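Local coordinates for protein pyridoxal kinase (Lactobacillus plantarum, PDB 3H74) that probably catalyses the ATP-dependent phosphorylation of pyridoxal to pyridoxal 5'-phosphate, as a kinase of the ribokinase clan, at residues R237-T249 and V261-L273. Residues are numbered along the deposited sequence; the frame is centred on the assembly and turned at random. Where two conformers were deposited one is given.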
loop_
_atom_site.group_PDB
_atom_site.type_symbol
_atom_site.label_atom_id
_atom_site.label_comp_id
_atom_site.label_asym_id
_atom_site.label_seq_id
_atom_site.Cartn_x
_atom_site.Cartn_y
_atom_site.Cartn_z
ATOM N N ARG A 237 0.934 4.222 15.164
ATOM C CA ARG A 237 1.789 5.316 14.708
ATOM C C ARG A 237 1.471 5.709 13.266
ATOM O O ARG A 237 1.395 6.904 12.944
ATOM C CB ARG A 237 3.263 4.955 14.847
ATOM C CG ARG A 237 4.216 5.998 14.277
ATOM C CD ARG A 237 5.641 5.668 14.654
ATOM N NE ARG A 237 5.917 6.102 16.016
ATOM C CZ ARG A 237 6.706 5.472 16.883
ATOM N NH1 ARG A 237 6.879 5.981 18.095
ATOM N NH2 ARG A 237 7.314 4.336 16.557
ATOM N N ALA A 238 1.273 4.718 12.396
ATOM C CA ALA A 238 1.004 4.998 10.989
ATOM C C ALA A 238 -0.278 5.803 10.823
ATOM O O ALA A 238 -0.333 6.747 10.035
ATOM C CB ALA A 238 0.944 3.714 10.189
ATOM N N ASN A 239 -1.294 5.457 11.588
ATOM C CA ASN A 239 -2.549 6.229 11.527
ATOM C C ASN A 239 -2.395 7.679 12.009
ATOM O O ASN A 239 -2.908 8.588 11.440
ATOM C CB ASN A 239 -3.661 5.433 12.281
ATOM C CG ASN A 239 -4.195 4.298 11.418
ATOM O OD1 ASN A 239 -4.997 4.506 10.608
ATOM N ND2 ASN A 239 -3.609 3.171 11.527
ATOM N N GLN A 240 -1.638 7.840 13.063
ATOM C CA GLN A 240 -1.372 9.151 13.593
ATOM C C GLN A 240 -0.580 9.988 12.574
ATOM O O GLN A 240 -0.875 11.116 12.346
ATOM C CB GLN A 240 -0.590 9.114 14.913
ATOM C CG GLN A 240 -0.085 10.565 15.229
ATOM C CD GLN A 240 0.365 10.805 16.679
ATOM O OE1 GLN A 240 1.563 10.669 16.976
ATOM N NE2 GLN A 240 -0.569 11.178 17.544
ATOM N N TRP A 241 0.422 9.373 11.977
ATOM C CA TRP A 241 1.275 10.089 10.994
ATOM C C TRP A 241 0.494 10.456 9.723
ATOM O O TRP A 241 0.631 11.521 9.202
ATOM C CB TRP A 241 2.481 9.182 10.692
ATOM C CG TRP A 241 3.586 9.249 11.726
ATOM C CD1 TRP A 241 3.591 9.942 12.870
ATOM C CD2 TRP A 241 4.862 8.641 11.607
ATOM N NE1 TRP A 241 4.803 9.801 13.491
ATOM C CE2 TRP A 241 5.600 9.016 12.722
ATOM C CE3 TRP A 241 5.461 7.842 10.650
ATOM C CZ2 TRP A 241 6.920 8.575 12.931
ATOM C CZ3 TRP A 241 6.793 7.419 10.858
ATOM C CH2 TRP A 241 7.468 7.790 11.995
ATOM N N LEU A 242 -0.373 9.562 9.273
ATOM C CA LEU A 242 -1.218 9.880 8.112
ATOM C C LEU A 242 -2.221 11.036 8.460
ATOM O O LEU A 242 -2.394 11.896 7.693
ATOM C CB LEU A 242 -1.970 8.647 7.620
ATOM C CG LEU A 242 -2.834 8.902 6.390
ATOM C CD1 LEU A 242 -1.893 9.184 5.148
ATOM C CD2 LEU A 242 -3.849 7.664 6.183
ATOM N N ASN A 243 -2.768 10.967 9.663
ATOM C CA ASN A 243 -3.649 12.035 10.152
ATOM C C ASN A 243 -2.908 13.380 10.116
ATOM O O ASN A 243 -3.434 14.386 9.638
ATOM C CB ASN A 243 -4.107 11.678 11.567
ATOM C CG ASN A 243 -5.251 12.542 12.066
ATOM O OD1 ASN A 243 -5.062 13.354 12.968
ATOM N ND2 ASN A 243 -6.433 12.355 11.513
HETATM N N MSE A 244 -1.661 13.358 10.578
HETATM C CA MSE A 244 -0.796 14.527 10.556
HETATM C C MSE A 244 -0.494 15.020 9.141
HETATM O O MSE A 244 -0.502 16.231 8.880
HETATM C CB MSE A 244 0.499 14.197 11.287
HETATM C CG MSE A 244 1.507 15.332 11.319
HETATM SE SE MSE A 244 3.148 14.832 12.198
HETATM C CE MSE A 244 3.664 13.396 11.004
ATOM N N ALA A 245 -0.240 14.095 8.218
ATOM C CA ALA A 245 0.079 14.473 6.842
ATOM C C ALA A 245 -1.133 15.116 6.165
ATOM O O ALA A 245 -1.011 16.096 5.423
ATOM C CB ALA A 245 0.551 13.245 6.060
ATOM N N VAL A 246 -2.313 14.547 6.403
ATOM C CA VAL A 246 -3.539 15.145 5.875
ATOM C C VAL A 246 -3.777 16.539 6.477
ATOM O O VAL A 246 -4.101 17.475 5.748
ATOM C CB VAL A 246 -4.775 14.233 6.058
ATOM C CG1 VAL A 246 -6.058 14.979 5.703
ATOM C CG2 VAL A 246 -4.622 12.967 5.209
ATOM N N ALA A 247 -3.560 16.674 7.787
ATOM C CA ALA A 247 -3.703 17.978 8.442
ATOM C C ALA A 247 -2.776 19.002 7.790
ATOM O O ALA A 247 -3.157 20.156 7.552
ATOM C CB ALA A 247 -3.430 17.871 9.919
ATOM N N GLU A 248 -1.548 18.596 7.484
ATOM C CA GLU A 248 -0.622 19.523 6.849
ATOM C C GLU A 248 -1.089 19.921 5.453
ATOM O O GLU A 248 -0.955 21.073 5.029
ATOM C CB GLU A 248 0.810 18.970 6.795
ATOM C CG GLU A 248 1.778 20.021 6.257
ATOM C CD GLU A 248 3.195 19.537 6.054
ATOM O OE1 GLU A 248 3.475 18.332 6.204
ATOM O OE2 GLU A 248 4.038 20.406 5.745
ATOM N N THR A 249 -1.653 18.949 4.745
ATOM C CA THR A 249 -2.169 19.183 3.397
ATOM C C THR A 249 -3.265 20.249 3.444
ATOM O O THR A 249 -3.258 21.192 2.655
ATOM C CB THR A 249 -2.718 17.878 2.788
ATOM O OG1 THR A 249 -1.710 16.859 2.856
ATOM C CG2 THR A 249 -3.152 18.073 1.338
ATOM N N VAL A 261 -0.829 13.981 -0.733
ATOM C CA VAL A 261 -0.671 14.468 0.639
ATOM C C VAL A 261 0.729 15.032 0.913
ATOM O O VAL A 261 1.739 14.506 0.421
ATOM C CB VAL A 261 -1.081 13.349 1.641
ATOM C CG1 VAL A 261 -0.118 12.188 1.613
ATOM C CG2 VAL A 261 -1.240 13.861 3.024
ATOM N N ALA A 262 0.775 16.123 1.673
ATOM C CA ALA A 262 2.017 16.733 2.121
ATOM C C ALA A 262 2.869 15.747 2.919
ATOM O O ALA A 262 2.355 14.945 3.707
ATOM C CB ALA A 262 1.716 17.962 2.972
ATOM N N LEU A 263 4.181 15.863 2.730
ATOM C CA LEU A 263 5.136 14.954 3.358
ATOM C C LEU A 263 6.068 15.600 4.380
ATOM O O LEU A 263 6.757 14.889 5.099
ATOM C CB LEU A 263 5.976 14.237 2.290
ATOM C CG LEU A 263 5.186 13.411 1.275
ATOM C CD1 LEU A 263 6.125 12.891 0.204
ATOM C CD2 LEU A 263 4.420 12.263 1.945
ATOM N N GLY A 264 6.078 16.930 4.473
ATOM C CA GLY A 264 7.052 17.624 5.318
ATOM C C GLY A 264 6.981 17.260 6.789
ATOM O O GLY A 264 7.989 16.905 7.400
ATOM N N ASP A 265 5.794 17.356 7.380
ATOM C CA ASP A 265 5.636 17.029 8.800
ATOM C C ASP A 265 5.945 15.554 9.040
ATOM O O ASP A 265 6.540 15.189 10.051
ATOM C CB ASP A 265 4.233 17.377 9.314
ATOM C CG ASP A 265 4.030 18.872 9.528
ATOM O OD1 ASP A 265 5.001 19.644 9.414
ATOM O OD2 ASP A 265 2.878 19.269 9.815
ATOM N N LEU A 266 5.570 14.715 8.077
ATOM C CA LEU A 266 5.873 13.290 8.143
ATOM C C LEU A 266 7.383 13.016 8.148
ATOM O O LEU A 266 7.896 12.252 8.972
ATOM C CB LEU A 266 5.162 12.557 7.002
ATOM C CG LEU A 266 5.427 11.057 6.860
ATOM C CD1 LEU A 266 5.139 10.272 8.141
ATOM C CD2 LEU A 266 4.635 10.498 5.700
ATOM N N LEU A 267 8.102 13.662 7.235
ATOM C CA LEU A 267 9.558 13.501 7.196
ATOM C C LEU A 267 10.206 13.949 8.508
ATOM O O LEU A 267 11.132 13.301 9.006
ATOM C CB LEU A 267 10.161 14.252 6.004
ATOM C CG LEU A 267 9.772 13.709 4.623
ATOM C CD1 LEU A 267 10.360 14.579 3.540
ATOM C CD2 LEU A 267 10.212 12.266 4.427
ATOM N N GLN A 268 9.699 15.044 9.068
ATOM C CA GLN A 268 10.161 15.544 10.360
ATOM C C GLN A 268 9.933 14.538 11.494
ATOM O O GLN A 268 10.798 14.354 12.354
ATOM C CB GLN A 268 9.482 16.878 10.668
ATOM C CG GLN A 268 10.017 17.591 11.888
ATOM C CD GLN A 268 9.227 18.839 12.210
ATOM O OE1 GLN A 268 7.994 18.826 12.220
ATOM N NE2 GLN A 268 9.935 19.928 12.484
ATOM N N ALA A 269 8.776 13.882 11.492
ATOM C CA ALA A 269 8.465 12.870 12.502
ATOM C C ALA A 269 9.342 11.639 12.345
ATOM O O ALA A 269 9.786 11.061 13.339
ATOM C CB ALA A 269 6.993 12.488 12.462
ATOM N N ILE A 270 9.609 11.253 11.102
ATOM C CA ILE A 270 10.494 10.132 10.816
ATOM C C ILE A 270 11.908 10.407 11.341
ATOM O O ILE A 270 12.511 9.560 12.010
ATOM C CB ILE A 270 10.519 9.831 9.306
ATOM C CG1 ILE A 270 9.202 9.160 8.887
ATOM C CG2 ILE A 270 11.729 8.962 8.964
ATOM C CD1 ILE A 270 8.920 9.205 7.402
ATOM N N LEU A 271 12.430 11.593 11.056
ATOM C CA LEU A 271 13.761 11.941 11.538
ATOM C C LEU A 271 13.807 12.034 13.068
ATOM O O LEU A 271 14.799 11.630 13.688
ATOM C CB LEU A 271 14.255 13.221 10.864
ATOM C CG LEU A 271 15.055 12.984 9.575
ATOM C CD1 LEU A 271 14.217 12.406 8.460
ATOM C CD2 LEU A 271 15.711 14.240 9.085
ATOM N N ALA A 272 12.735 12.530 13.684
ATOM C CA ALA A 272 12.655 12.583 15.146
ATOM C C ALA A 272 12.668 11.182 15.749
ATOM O O ALA A 272 13.334 10.944 16.758
ATOM C CB ALA A 272 11.429 13.356 15.600
ATOM N N LEU A 273 12.006 10.236 15.117
ATOM C CA LEU A 273 12.002 8.851 15.568
ATOM C C LEU A 273 13.394 8.261 15.413
ATOM O O LEU A 273 13.857 7.580 16.258
ATOM C CB LEU A 273 10.989 8.013 14.782
ATOM C CG LEU A 273 10.800 6.563 15.253
ATOM C CD1 LEU A 273 10.259 6.507 16.726
ATOM C CD2 LEU A 273 9.903 5.867 14.270
HETATM O O HOH W 1 0.380 18.470 10.386
HETATM O O HOH W 2 3.322 15.530 6.304
HETATM O O HOH W 3 6.435 20.646 7.112
#
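Trp241 is the apolar centre of the contact and sits as a knob among Leu266, Ala269, Ile270 and Leu273. Ala269 CB lies near the rim of the ring, 3.6 Å from Trp241 NE1. CG of Arg237, one helical turn earlier, lies over the ring centre. The benzo side meets Leu266 CD1, 3.5 Å from Trp241 CE3, and Ile270 CG1 at CZ3. The Arg237 guanidinium carries Leu273 CD1 over one face. Met244, a selenomethionine, runs out with CG anti to the backbone N, then bends at chi3, which brings CE to Ala269 CB at 3.7 Å. Val261 CG2 packs on Ala245 CB.

Two hydrogen bonds tie side chains of 237-249 to backbone N-H groups near the start of helix 264-274. Asp265 N donates to Glu248 OE1 at 2.8 Å, nearly straight at 169°. It arrives on the syn side, clearly out of the carboxylate plane. Ala262 N donates to Thr249 OG1 at 2.8 Å, and that hydroxyl donates in turn to Ala245 O.

The carboxylates of Glu248 and Asp265 are stacked, their planes 16° apart. This like-charge pair is probably eased by the helix start and by water 3, which donates to Glu248 OE2 and Asp265 OD1. Water 2 links Glu248 OE1, Ala262 O and Leu266 N. Replacing Glu248 by alanine is likely to leave Asp265 N without this acceptor, and waters 2 and 3 each without one of their partners.

Segments 237-249 and 264-273 run roughly antiparallel (144°), their axes 8.7 Å apart at closest approach. They belong to the C-terminal helical pair of this ribokinase-like fold. Helix 213-226 touches Trp241, Val261 and Leu266, while helix 19-29 packs on Leu266 and Ile270. Strand 198-204 meets helix 231-251 at Asn239 and Asn243.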